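Local coordinates for protein thermospermine synthase (Medicago truncatula, PDB 6BQ6) that probably transfers an aminopropyl group from decarboxylated S-adenosylmethionine to spermidine, yielding thermospermine and methylthioadenosine in plant polyamine biosynthesis, at residues L182-E187 with A218-I223; F214-G219 with S231-T236; F224-V229 with N307-E312; A249-P252 with I257-W260. All coordinates share one frame; numbering follows the deposited sequence.

Overall arrangement
From the N-terminal side, contact 1 opens just after strand 175-181 and closes on the end of strand 212-220, bringing the loop at 182-187 back to the sheet. Contact 2 starts on that same strand before contact 1 has closed, shares Ala218 and Gly219 with it, and lays helix 230-238 against the strand. Contact 3 opens at 224-229, ahead of the helix, so it crosses contact 2; it closes only at 307-312, tying helix 303-311 to the loop that leads into helix 230-238. Within that long excursion falls contact 4, a hairpin of strands 243-251 and 256-264 that borders strand 212-220. Contacts 1 and 4 both touch the bound thermospermine.

Contact 1 (L182-E187 with A218-I223); sequences LADPIE and AGPAGI. With TER (N-(3-amino-propyl)-N-(5-aminopropyl)-1,4-diaminobutane), chain F.
With CG of Asp184 turned beside its own backbone N and anti to the carbonyl carbon (chi1 -64°), the carboxylate reaches from loop 182-187 to the end of strand 212-220 at Gly219 and Pro220. The second torsion, -9°, divides the work between the two oxygens. OD1 lies 3.6 Å from CA of Gly219, while OD2 stands 3.6 Å from CD of Pro220, the carboxylate slanting past the proline ring. Both carbons are bonded to a backbone nitrogen, so their C-H groups probably carry a slight positive charge that suits the oxygens, although neither approach is a hydrogen bond. Gly219 has a positive phi of 76°, and its bare alpha carbon lets the backbone come within 5.9 Å, CA to CA, of Asp184. The polar anchor of the carboxylate is Gln217, whose NE2 is hydrogen-bonded to OD1 from just before 218-223. On the same loop, the carbonyl oxygen O of Leu182 lies 3.5 Å from N5 of the bound thermospermine. Tyr195 further holds this loop through a hydrogen bond to the carbonyl of Ala183. The carboxylate of Asp184 itself stays too far from the polyamine nitrogens for a direct bond. Any influence on the bound amine would probably be electrostatic, adding negative potential to this side of the pocket, or pass through its hold on the pocket residue Gln217.

Contact 2 (F214-G219 with S231-T236); sequences FVTQAG and SCIYNT
Ile233 drives both of its methyl-bearing branches into the strand, reaching Thr216 and Ala218. The long branch ends in CD1, which presses on the backbone at 3.5 Å from CA of Ala218 and lies 3.8 Å from that residue's CB. The short branch places CG2 at 3.8 Å from CG2 of Thr216, the two side chains meeting at a slant. This double reach follows from chi1 of -70° at Ile233, where CG1 sits beside the backbone N and CG2 lies anti to it. Around this apolar patch the polar groups are turned to other duties. Thr216 sends OG1 along its own strand to the carbonyl O of Gln217 at 2.7 Å, leaving its methyl for the helix. Gln217 curls back so that N of Gly219 donates to its OE1 at 3.0 Å, coming from above the amide plane. Trp258 NE1 also donates to OE1, and NE2 is hydrogen-bonded to OD1 of Asp184. On the helix, Thr236 OG1 binds the carbonyl O of Cys232 at 2.7 Å, on the face of that carbonyl opposite to the backbone N of Thr236. Phe230 and Val261 extend the apolar layer, as in the helix-on-sheet packing of a Rossmann-like domain. The interface is thus apolar, with no hydrogen bond crossing it, while the Gln217 amide, which touches the polyamine, is held at both ends by Gly219, Trp258 and Asp184.

Contact 3 (F224-V229 with N307-E312); sequences FSHTEV and NSLNNE
A polar link with a small apolar flank joins the loop following strand 212-220 to the C-terminal helix 303-311, well away from the polyamine site. At its centre NE2 of His226 and OG of Ser308 share a hydrogen bond of 2.6 Å. The hydroxyl meets the imidazole at its edge, in the ring plane, and the bond is nearly straight at 165°. Ser308 can extend this far because OG is anti to the backbone N (chi1 176°). The other ring nitrogen, ND1, is bonded to the carbonyl of Gly222, so the imidazole is gripped at both nitrogens and its rotation is fixed. Thr227, next in the chain, lays its CG2 methyl over one face of the ring, and the same methyl lies 3.9 Å from OG of Ser308. Beside them CD1 of Leu309 approaches CD2 of His226 at 3.8 Å; this leucine also packs on Phe230 and Tyr234 of helix 230-238. A second, solvent-mediated link is made by a water that donates to the carbonyl O of Thr227 at 2.7 Å and to OE1 of Glu312 at 2.9 Å. The latter carboxylate is oriented by Ser231 and by the backbone N of His314. Val229 is the N-cap residue before helix 230-238, and the contact joins this strand-to-helix connection of the Rossmann-like domain to helix 303-311.

Contact 4 (A249-P252 with I257-W260); sequences AHIP and IWGW. With TER (N-(3-amino-propyl)-N-(5-aminopropyl)-1,4-diaminobutane), chain F.
The methyl CD1 of Ile251 is a bump lodged in the angle between Trp258 and Trp260. It meets CB of Trp258 at 3.6 Å and CH2 of Trp260 at 4.1 Å, slanting across both side chains. Ala249 packs on another part of the Trp260 ring: its CB abuts CZ3 of Trp260 at 3.8 Å, and its backbone N faces the edge of the same indole. Trp260 reaches back this way because CG lies anti to its carbonyl carbon (chi1 -55°), which brings the six-membered ring edge-on to the backbone of Ala249. Tyr87 and Tyr247 continue the aromatic layer around it. Between the strands, Ala249 and Trp258 form an antiparallel hydrogen-bonded pair, with N of Ala249 on O of Trp258 at 3.0 Å and N of Trp258 on O of Ala249 at 2.9 Å. This is the ladder of a beta hairpin at the margin of the central mixed sheet, the 212-220 strand lying on the far side of 256-264. On the face that carries His250 and Ile257, a non-hydrogen-bonded pair, CD1 of Ile257 nestles against CB of His250 at 3.6 Å. The same two residues pack on Ile257 and His250 of a second subunit. Trp258 instead sends its indole away from the hairpin into the ligand pocket. One ring face supports the polyamine chain, with CZ2 of Trp258 3.6 Å from C8 of thermospermine and C10, beyond N9, above the same face, while Tyr254 meets the indole edge-to-face and Gln217 accepts a hydrogen bond from its NE1.

Contact 1 (L182-E187 with A218-I223)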
loop_
_atom_site.group_PDB
_atom_site.type_symbol
_atom_site.label_atom_id
_atom_site.label_comp_id
_atom_site.label_asym_id
_atom_site.label_seq_id
_atom_site.Cartn_x
_atom_site.Cartn_y
_atom_site.Cartn_z
ATOM N N LEU B 182 -28.623 -7.109 2.276
ATOM C CA LEU B 182 -27.803 -7.389 3.436
ATOM C C LEU B 182 -26.371 -7.655 3.045
ATOM O O LEU B 182 -26.054 -7.864 1.856
ATOM C CB LEU B 182 -28.316 -8.644 4.145
ATOM C CG LEU B 182 -29.777 -8.561 4.535
ATOM C CD1 LEU B 182 -30.303 -9.991 4.673
ATOM C CD2 LEU B 182 -29.967 -7.790 5.817
ATOM N N ALA B 183 -25.495 -7.679 4.066
ATOM C CA ALA B 183 -24.115 -8.162 3.868
ATOM C C ALA B 183 -24.125 -9.599 3.325
ATOM O O ALA B 183 -25.055 -10.322 3.545
ATOM C CB ALA B 183 -23.376 -8.101 5.190
ATOM N N ASP B 184 -23.081 -9.974 2.590
ATOM C CA ASP B 184 -22.889 -11.336 2.125
ATOM C C ASP B 184 -22.953 -12.320 3.288
ATOM O O ASP B 184 -22.484 -12.002 4.373
ATOM C CB ASP B 184 -21.527 -11.506 1.427
ATOM C CG ASP B 184 -21.402 -10.694 0.161
ATOM O OD1 ASP B 184 -22.426 -10.116 -0.301
ATOM O OD2 ASP B 184 -20.256 -10.637 -0.382
ATOM N N PRO B 185 -23.461 -13.540 3.038
ATOM C CA PRO B 185 -23.545 -14.501 4.147
ATOM C C PRO B 185 -22.156 -14.974 4.560
ATOM O O PRO B 185 -21.275 -15.132 3.734
ATOM C CB PRO B 185 -24.369 -15.658 3.567
ATOM C CG PRO B 185 -24.257 -15.528 2.088
ATOM C CD PRO B 185 -24.039 -14.076 1.784
ATOM N N ILE B 186 -21.980 -15.179 5.842
ATOM C CA ILE B 186 -20.717 -15.642 6.405
ATOM C C ILE B 186 -21.146 -16.524 7.586
ATOM O O ILE B 186 -21.785 -16.030 8.508
ATOM C CB ILE B 186 -19.788 -14.443 6.812
ATOM C CG1 ILE B 186 -20.549 -13.336 7.566
ATOM C CG2 ILE B 186 -19.161 -13.791 5.574
ATOM C CD1 ILE B 186 -19.673 -12.302 8.240
ATOM N N GLU B 187 -20.933 -17.835 7.483
ATOM C CA GLU B 187 -21.201 -18.761 8.609
ATOM C C GLU B 187 -20.789 -18.108 9.927
ATOM O O GLU B 187 -19.604 -17.825 10.131
ATOM C CB GLU B 187 -20.466 -20.098 8.450
ATOM C CG GLU B 187 -21.151 -21.222 9.215
ATOM C CD GLU B 187 -22.111 -22.034 8.366
ATOM O OE1 GLU B 187 -22.073 -21.904 7.113
ATOM O OE2 GLU B 187 -22.885 -22.830 8.961
ATOM N N ALA B 218 -26.410 -10.897 -4.161
ATOM C CA ALA B 218 -25.834 -12.249 -4.079
ATOM C C ALA B 218 -24.311 -12.283 -4.255
ATOM O O ALA B 218 -23.761 -13.303 -4.658
ATOM C CB ALA B 218 -26.557 -13.137 -5.040
ATOM N N GLY B 219 -23.651 -11.208 -3.870
ATOM C CA GLY B 219 -22.243 -11.135 -3.772
ATOM C C GLY B 219 -21.516 -11.013 -5.065
ATOM O O GLY B 219 -22.116 -10.781 -6.119
ATOM N N PRO B 220 -20.213 -11.224 -4.990
ATOM C CA PRO B 220 -19.432 -11.211 -6.206
ATOM C C PRO B 220 -19.929 -12.219 -7.217
ATOM O O PRO B 220 -20.300 -13.344 -6.889
ATOM C CB PRO B 220 -18.027 -11.549 -5.720
ATOM C CG PRO B 220 -17.990 -11.157 -4.286
ATOM C CD PRO B 220 -19.367 -11.506 -3.810
ATOM N N ALA B 221 -19.874 -11.847 -8.480
ATOM C CA ALA B 221 -20.333 -12.741 -9.555
ATOM C C ALA B 221 -19.332 -12.830 -10.728
ATOM O O ALA B 221 -19.696 -13.087 -11.870
ATOM C CB ALA B 221 -21.707 -12.385 -10.000
ATOM N N GLY B 222 -18.069 -12.669 -10.389
ATOM C CA GLY B 222 -16.974 -12.866 -11.358
ATOM C C GLY B 222 -16.750 -14.313 -11.774
ATOM O O GLY B 222 -17.248 -15.266 -11.185
ATOM N N ILE B 223 -15.993 -14.447 -12.867
ATOM C CA ILE B 223 -15.754 -15.780 -13.465
ATOM C C ILE B 223 -15.256 -16.778 -12.420
ATOM O O ILE B 223 -15.660 -17.948 -12.457
ATOM C CB ILE B 223 -14.810 -15.630 -14.686
ATOM C CG1 ILE B 223 -14.443 -16.946 -15.357
ATOM C CG2 ILE B 223 -13.510 -14.978 -14.289
ATOM C CD1 ILE B 223 -15.619 -17.741 -15.783
HETATM N N1 TER F . -25.666 -3.496 4.862
HETATM C C2 TER F . -26.273 -2.911 3.685
HETATM C C3 TER F . -26.179 -3.884 2.514
HETATM C C4 TER F . -24.774 -4.077 2.003
HETATM N N5 TER F . -24.780 -4.789 0.746
HETATM C C6 TER F . -24.103 -4.238 -0.406
HETATM C C7 TER F . -23.483 -5.334 -1.259
HETATM C C8 TER F . -22.355 -4.738 -2.081
HETATM N N9 TER F . -21.087 -4.749 -1.383
HETATM C C10 TER F . -19.941 -4.185 -2.047
HETATM C C11 TER F . -18.613 -4.791 -1.648
HETATM C C12 TER F . -17.569 -4.334 -2.667
HETATM C C13 TER F . -16.138 -4.573 -2.212
HETATM N N14 TER F . -16.006 -5.842 -1.519
#

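Contact 2 (F214-G219 with S231-T236)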
loop_
_atom_site.group_PDB
_atom_site.type_symbol
_atom_site.label_atom_id
_atom_site.label_comp_id
_atom_site.label_asym_id
_atom_site.label_seq_id
_atom_site.Cartn_x
_atom_site.Cartn_y
_atom_site.Cartn_z
ATOM N N PHE B 214 -39.138 -12.482 -4.635
ATOM C CA PHE B 214 -38.022 -12.204 -3.751
ATOM C C PHE B 214 -36.830 -11.818 -4.675
ATOM O O PHE B 214 -36.604 -12.470 -5.716
ATOM C CB PHE B 214 -37.682 -13.428 -2.913
ATOM C CG PHE B 214 -36.480 -13.243 -2.019
ATOM C CD1 PHE B 214 -36.449 -12.243 -1.027
ATOM C CD2 PHE B 214 -35.319 -14.066 -2.185
ATOM C CE1 PHE B 214 -35.339 -12.065 -0.206
ATOM C CE2 PHE B 214 -34.215 -13.856 -1.369
ATOM C CZ PHE B 214 -34.214 -12.882 -0.368
ATOM N N VAL B 215 -36.053 -10.845 -4.236
ATOM C CA VAL B 215 -34.744 -10.583 -4.864
ATOM C C VAL B 215 -33.738 -10.355 -3.735
ATOM O O VAL B 215 -34.041 -9.686 -2.733
ATOM C CB VAL B 215 -34.761 -9.402 -5.860
ATOM C CG1 VAL B 215 -35.251 -8.120 -5.210
ATOM C CG2 VAL B 215 -33.393 -9.199 -6.515
ATOM N N THR B 216 -32.540 -10.897 -3.901
ATOM C CA THR B 216 -31.460 -10.603 -2.994
ATOM C C THR B 216 -30.227 -10.204 -3.794
ATOM O O THR B 216 -29.913 -10.833 -4.814
ATOM C CB THR B 216 -31.153 -11.779 -2.009
ATOM O OG1 THR B 216 -30.120 -11.367 -1.106
ATOM C CG2 THR B 216 -30.743 -13.039 -2.736
ATOM N N GLN B 217 -29.432 -9.301 -3.230
ATOM C CA GLN B 217 -28.057 -9.190 -3.629
ATOM C C GLN B 217 -27.360 -10.531 -3.319
ATOM O O GLN B 217 -27.698 -11.234 -2.367
ATOM C CB GLN B 217 -27.388 -8.004 -2.999
ATOM C CG GLN B 217 -26.879 -8.185 -1.567
ATOM C CD GLN B 217 -25.495 -8.801 -1.531
ATOM O OE1 GLN B 217 -24.743 -8.723 -2.494
ATOM N NE2 GLN B 217 -25.197 -9.510 -0.467
ATOM N N ALA B 218 -26.410 -10.897 -4.161
ATOM C CA ALA B 218 -25.834 -12.249 -4.079
ATOM C C ALA B 218 -24.311 -12.283 -4.255
ATOM O O ALA B 218 -23.761 -13.303 -4.658
ATOM C CB ALA B 218 -26.557 -13.137 -5.040
ATOM N N GLY B 219 -23.651 -11.208 -3.870
ATOM C CA GLY B 219 -22.243 -11.135 -3.772
ATOM C C GLY B 219 -21.516 -11.013 -5.065
ATOM O O GLY B 219 -22.116 -10.781 -6.119
ATOM N N SER B 231 -23.091 -18.554 -6.326
ATOM C CA SER B 231 -23.632 -19.858 -6.671
ATOM C C SER B 231 -24.390 -20.543 -5.538
ATOM O O SER B 231 -25.389 -21.203 -5.795
ATOM C CB SER B 231 -22.554 -20.819 -7.138
ATOM O OG SER B 231 -21.512 -20.887 -6.201
ATOM N N CYS B 232 -23.899 -20.385 -4.310
ATOM C CA CYS B 232 -24.581 -20.905 -3.126
ATOM C C CYS B 232 -25.962 -20.310 -2.874
ATOM O O CYS B 232 -26.901 -21.001 -2.536
ATOM C CB CYS B 232 -23.719 -20.643 -1.914
ATOM S SG CYS B 232 -22.053 -21.332 -2.037
ATOM N N ILE B 233 -26.041 -19.000 -3.025
ATOM C CA ILE B 233 -27.316 -18.299 -2.902
ATOM C C ILE B 233 -28.295 -18.770 -3.987
ATOM O O ILE B 233 -29.436 -19.092 -3.726
ATOM C CB ILE B 233 -27.108 -16.782 -2.973
ATOM C CG1 ILE B 233 -26.397 -16.278 -1.695
ATOM C CG2 ILE B 233 -28.462 -16.084 -3.106
ATOM C CD1 ILE B 233 -26.015 -14.835 -1.703
ATOM N N TYR B 234 -27.832 -18.835 -5.232
ATOM C CA TYR B 234 -28.631 -19.379 -6.283
ATOM C C TYR B 234 -29.155 -20.786 -5.937
ATOM O O TYR B 234 -30.318 -21.067 -6.034
ATOM C CB TYR B 234 -27.846 -19.398 -7.612
ATOM C CG TYR B 234 -28.542 -20.160 -8.683
ATOM C CD1 TYR B 234 -29.632 -19.644 -9.341
ATOM C CD2 TYR B 234 -28.128 -21.464 -9.024
ATOM C CE1 TYR B 234 -30.309 -20.386 -10.312
ATOM C CE2 TYR B 234 -28.777 -22.194 -9.981
ATOM C CZ TYR B 234 -29.857 -21.669 -10.649
ATOM O OH TYR B 234 -30.531 -22.411 -11.601
ATOM N N ASN B 235 -28.261 -21.666 -5.548
ATOM C CA ASN B 235 -28.682 -23.030 -5.260
ATOM C C ASN B 235 -29.624 -23.141 -4.075
ATOM O O ASN B 235 -30.544 -23.967 -4.093
ATOM C CB ASN B 235 -27.484 -23.960 -5.069
ATOM C CG ASN B 235 -27.899 -25.438 -5.095
ATOM O OD1 ASN B 235 -28.594 -25.868 -6.023
ATOM N ND2 ASN B 235 -27.520 -26.206 -4.050
ATOM N N THR B 236 -29.389 -22.335 -3.050
ATOM C CA THR B 236 -30.262 -22.338 -1.881
ATOM C C THR B 236 -31.656 -21.925 -2.316
ATOM O O THR B 236 -32.659 -22.598 -2.009
ATOM C CB THR B 236 -29.696 -21.473 -0.756
ATOM O OG1 THR B 236 -28.374 -21.935 -0.410
ATOM C CG2 THR B 236 -30.578 -21.530 0.470
#

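Contact 3 (F224-V229 with N307-E312)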
loop_
_atom_site.group_PDB
_atom_site.type_symbol
_atom_site.label_atom_id
_atom_site.label_comp_id
_atom_site.label_asym_id
_atom_site.label_seq_id
_atom_site.Cartn_x
_atom_site.Cartn_y
_atom_site.Cartn_z
ATOM N N PHE B 224 -14.368 -16.353 -11.519
ATOM C CA PHE B 224 -13.969 -17.168 -10.377
ATOM C C PHE B 224 -14.618 -16.755 -9.045
ATOM O O PHE B 224 -14.887 -17.615 -8.187
ATOM C CB PHE B 224 -12.443 -17.202 -10.285
ATOM C CG PHE B 224 -11.826 -17.743 -11.535
ATOM C CD1 PHE B 224 -12.166 -19.031 -11.999
ATOM C CD2 PHE B 224 -11.019 -16.961 -12.303
ATOM C CE1 PHE B 224 -11.609 -19.521 -13.168
ATOM C CE2 PHE B 224 -10.464 -17.432 -13.483
ATOM C CZ PHE B 224 -10.781 -18.696 -13.931
ATOM N N SER B 225 -14.811 -15.461 -8.841
ATOM C CA SER B 225 -15.331 -15.001 -7.524
ATOM C C SER B 225 -16.750 -15.431 -7.245
ATOM O O SER B 225 -17.175 -15.488 -6.065
ATOM C CB SER B 225 -15.210 -13.488 -7.428
ATOM O OG SER B 225 -16.053 -12.812 -8.337
ATOM N N HIS B 226 -17.492 -15.784 -8.295
ATOM C CA HIS B 226 -18.915 -16.171 -8.141
ATOM C C HIS B 226 -19.111 -17.412 -7.243
ATOM O O HIS B 226 -20.218 -17.680 -6.780
ATOM C CB HIS B 226 -19.621 -16.437 -9.483
ATOM C CG HIS B 226 -19.285 -17.776 -10.085
ATOM N ND1 HIS B 226 -18.182 -17.976 -10.891
ATOM C CD2 HIS B 226 -19.881 -18.988 -9.957
ATOM C CE1 HIS B 226 -18.100 -19.264 -11.212
ATOM N NE2 HIS B 226 -19.125 -19.888 -10.667
ATOM N N THR B 227 -18.069 -18.233 -7.066
ATOM C CA THR B 227 -18.255 -19.434 -6.263
ATOM C C THR B 227 -18.298 -19.192 -4.757
ATOM O O THR B 227 -18.690 -20.101 -4.009
ATOM C CB THR B 227 -17.135 -20.451 -6.511
ATOM O OG1 THR B 227 -15.899 -19.851 -6.184
ATOM C CG2 THR B 227 -17.113 -20.918 -7.903
ATOM N N GLU B 228 -17.873 -18.036 -4.269
ATOM C CA GLU B 228 -17.834 -17.822 -2.807
ATOM C C GLU B 228 -19.244 -17.783 -2.255
ATOM O O GLU B 228 -19.519 -18.392 -1.251
ATOM C CB GLU B 228 -17.191 -16.497 -2.384
ATOM C CG GLU B 228 -15.862 -16.038 -2.962
ATOM C CD GLU B 228 -15.802 -14.506 -2.873
ATOM O OE1 GLU B 228 -15.427 -13.876 -3.907
ATOM O OE2 GLU B 228 -16.225 -13.945 -1.772
ATOM N N VAL B 229 -20.119 -16.998 -2.860
ATOM C CA VAL B 229 -21.520 -16.961 -2.377
ATOM C C VAL B 229 -22.603 -16.941 -3.441
ATOM O O VAL B 229 -23.661 -17.484 -3.228
ATOM C CB VAL B 229 -21.803 -15.884 -1.350
ATOM C CG1 VAL B 229 -20.819 -15.924 -0.167
ATOM C CG2 VAL B 229 -21.880 -14.517 -1.982
ATOM N N ASN B 307 -22.629 -23.025 -15.873
ATOM C CA ASN B 307 -22.431 -24.429 -15.530
ATOM C C ASN B 307 -22.099 -24.625 -14.050
ATOM O O ASN B 307 -22.565 -25.599 -13.406
ATOM C CB ASN B 307 -21.398 -25.015 -16.471
ATOM C CG ASN B 307 -21.932 -25.131 -17.922
ATOM O OD1 ASN B 307 -23.150 -25.044 -18.167
ATOM N ND2 ASN B 307 -21.034 -25.354 -18.875
ATOM N N SER B 308 -21.321 -23.692 -13.506
ATOM C CA SER B 308 -20.971 -23.690 -12.088
ATOM C C SER B 308 -22.225 -23.560 -11.215
ATOM O O SER B 308 -22.413 -24.331 -10.238
ATOM C CB SER B 308 -19.928 -22.588 -11.845
ATOM O OG SER B 308 -19.574 -22.439 -10.499
ATOM N N LEU B 309 -23.109 -22.639 -11.586
ATOM C CA LEU B 309 -24.410 -22.510 -10.886
ATOM C C LEU B 309 -25.252 -23.770 -10.976
ATOM O O LEU B 309 -25.764 -24.234 -9.968
ATOM C CB LEU B 309 -25.200 -21.289 -11.370
ATOM C CG LEU B 309 -25.014 -20.090 -10.429
ATOM C CD1 LEU B 309 -23.591 -19.620 -10.281
ATOM C CD2 LEU B 309 -25.902 -18.947 -10.885
ATOM N N ASN B 310 -25.356 -24.327 -12.182
ATOM C CA ASN B 310 -26.081 -25.569 -12.405
ATOM C C ASN B 310 -25.628 -26.712 -11.525
ATOM O O ASN B 310 -26.472 -27.429 -10.981
ATOM C CB ASN B 310 -25.943 -26.020 -13.858
ATOM C CG ASN B 310 -27.120 -25.618 -14.701
ATOM O OD1 ASN B 310 -26.965 -24.943 -15.740
ATOM N ND2 ASN B 310 -28.324 -26.077 -14.294
ATOM N N ASN B 311 -24.311 -26.850 -11.349
ATOM C CA ASN B 311 -23.729 -27.990 -10.630
ATOM C C ASN B 311 -23.527 -27.767 -9.126
ATOM O O ASN B 311 -23.121 -28.687 -8.401
ATOM C CB ASN B 311 -22.409 -28.394 -11.297
ATOM C CG ASN B 311 -22.598 -28.743 -12.752
ATOM O OD1 ASN B 311 -23.619 -29.314 -13.139
ATOM N ND2 ASN B 311 -21.643 -28.362 -13.574
ATOM N N GLU B 312 -23.839 -26.558 -8.647
ATOM C CA GLU B 312 -23.628 -26.203 -7.267
ATOM C C GLU B 312 -24.497 -27.071 -6.384
ATOM O O GLU B 312 -25.681 -27.190 -6.642
ATOM C CB GLU B 312 -24.010 -24.742 -7.055
ATOM C CG GLU B 312 -23.830 -24.226 -5.652
ATOM C CD GLU B 312 -22.417 -24.355 -5.180
ATOM O OE1 GLU B 312 -21.564 -23.619 -5.689
ATOM O OE2 GLU B 312 -22.147 -25.232 -4.322
HETATM O O HOH W 1 -19.215 -22.782 -4.179
#

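Contact 4 (A249-P252 with I257-W260)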
loop_
_atom_site.group_PDB
_atom_site.type_symbol
_atom_site.label_atom_id
_atom_site.label_comp_id
_atom_site.label_asym_id
_atom_site.label_seq_id
_atom_site.Cartn_x
_atom_site.Cartn_y
_atom_site.Cartn_z
ATOM N N ALA B 249 -23.880 -7.777 -13.079
ATOM C CA ALA B 249 -23.460 -6.553 -13.768
ATOM C C ALA B 249 -22.220 -6.035 -13.128
ATOM O O ALA B 249 -22.033 -6.155 -11.944
ATOM C CB ALA B 249 -24.575 -5.510 -13.667
ATOM N N HIS B 250 -21.372 -5.408 -13.929
ATOM C CA HIS B 250 -20.174 -4.791 -13.388
ATOM C C HIS B 250 -20.435 -3.522 -12.619
ATOM O O HIS B 250 -21.167 -2.649 -13.099
ATOM C CB HIS B 250 -19.269 -4.441 -14.576
ATOM C CG HIS B 250 -17.901 -3.918 -14.194
ATOM N ND1 HIS B 250 -17.449 -2.687 -14.587
ATOM C CD2 HIS B 250 -16.919 -4.450 -13.437
ATOM C CE1 HIS B 250 -16.256 -2.462 -14.071
ATOM N NE2 HIS B 250 -15.909 -3.528 -13.371
ATOM N N ILE B 251 -19.777 -3.395 -11.471
ATOM C CA ILE B 251 -19.816 -2.173 -10.688
ATOM C C ILE B 251 -18.349 -1.698 -10.487
ATOM O O ILE B 251 -17.590 -2.313 -9.791
ATOM C CB ILE B 251 -20.560 -2.383 -9.386
ATOM C CG1 ILE B 251 -22.040 -2.737 -9.710
ATOM C CG2 ILE B 251 -20.551 -1.113 -8.539
ATOM C CD1 ILE B 251 -22.695 -3.425 -8.585
ATOM N N PRO B 252 -17.954 -0.648 -11.179
ATOM C CA PRO B 252 -16.529 -0.303 -11.229
ATOM C C PRO B 252 -15.916 -0.138 -9.863
ATOM O O PRO B 252 -14.824 -0.645 -9.636
ATOM C CB PRO B 252 -16.511 1.017 -12.019
ATOM C CG PRO B 252 -17.693 0.941 -12.876
ATOM C CD PRO B 252 -18.730 0.152 -12.140
ATOM N N ILE B 257 -17.665 -7.958 -11.035
ATOM C CA ILE B 257 -19.036 -8.184 -11.424
ATOM C C ILE B 257 -19.751 -8.480 -10.080
ATOM O O ILE B 257 -19.230 -9.220 -9.246
ATOM C CB ILE B 257 -19.153 -9.374 -12.377
ATOM C CG1 ILE B 257 -18.340 -9.151 -13.646
ATOM C CG2 ILE B 257 -20.588 -9.632 -12.739
ATOM C CD1 ILE B 257 -18.786 -7.966 -14.453
ATOM N N TRP B 258 -20.919 -7.916 -9.889
ATOM C CA TRP B 258 -21.766 -8.225 -8.762
ATOM C C TRP B 258 -23.029 -8.983 -9.197
ATOM O O TRP B 258 -23.511 -8.829 -10.335
ATOM C CB TRP B 258 -22.171 -6.911 -8.054
ATOM C CG TRP B 258 -22.323 -7.125 -6.619
ATOM C CD1 TRP B 258 -23.492 -7.305 -5.882
ATOM C CD2 TRP B 258 -21.252 -7.320 -5.709
ATOM N NE1 TRP B 258 -23.162 -7.558 -4.571
ATOM C CE2 TRP B 258 -21.811 -7.604 -4.438
ATOM C CE3 TRP B 258 -19.857 -7.319 -5.838
ATOM C CZ2 TRP B 258 -20.993 -7.812 -3.312
ATOM C CZ3 TRP B 258 -19.072 -7.603 -4.712
ATOM C CH2 TRP B 258 -19.644 -7.840 -3.506
ATOM N N GLY B 259 -23.615 -9.744 -8.272
ATOM C CA GLY B 259 -24.758 -10.549 -8.610
ATOM C C GLY B 259 -25.993 -10.292 -7.768
ATOM O O GLY B 259 -25.906 -9.780 -6.646
ATOM N N TRP B 260 -27.094 -10.720 -8.340
ATOM C CA TRP B 260 -28.410 -10.713 -7.681
ATOM C C TRP B 260 -29.159 -11.913 -8.141
ATOM O O TRP B 260 -28.865 -12.509 -9.198
ATOM C CB TRP B 260 -29.228 -9.457 -8.083
ATOM C CG TRP B 260 -28.507 -8.188 -7.821
ATOM C CD1 TRP B 260 -28.555 -7.398 -6.671
ATOM C CD2 TRP B 260 -27.615 -7.507 -8.700
ATOM N NE1 TRP B 260 -27.750 -6.318 -6.794
ATOM C CE2 TRP B 260 -27.115 -6.373 -8.008
ATOM C CE3 TRP B 260 -27.138 -7.753 -9.996
ATOM C CZ2 TRP B 260 -26.206 -5.511 -8.580
ATOM C CZ3 TRP B 260 -26.244 -6.880 -10.530
ATOM C CH2 TRP B 260 -25.762 -5.793 -9.822
HETATM N N1 TER F . -25.666 -3.496 4.862
HETATM C C2 TER F . -26.273 -2.911 3.685
HETATM C C3 TER F . -26.179 -3.884 2.514
HETATM C C4 TER F . -24.774 -4.077 2.003
HETATM N N5 TER F . -24.780 -4.789 0.746
HETATM C C6 TER F . -24.103 -4.238 -0.406
HETATM C C7 TER F . -23.483 -5.334 -1.259
HETATM C C8 TER F . -22.355 -4.738 -2.081
HETATM N N9 TER F . -21.087 -4.749 -1.383
HETATM C C10 TER F . -19.941 -4.185 -2.047
HETATM C C11 TER F . -18.613 -4.791 -1.648
HETATM C C12 TER F . -17.569 -4.334 -2.667
HETATM C C13 TER F . -16.138 -4.573 -2.212
HETATM N N14 TER F . -16.006 -5.842 -1.519
#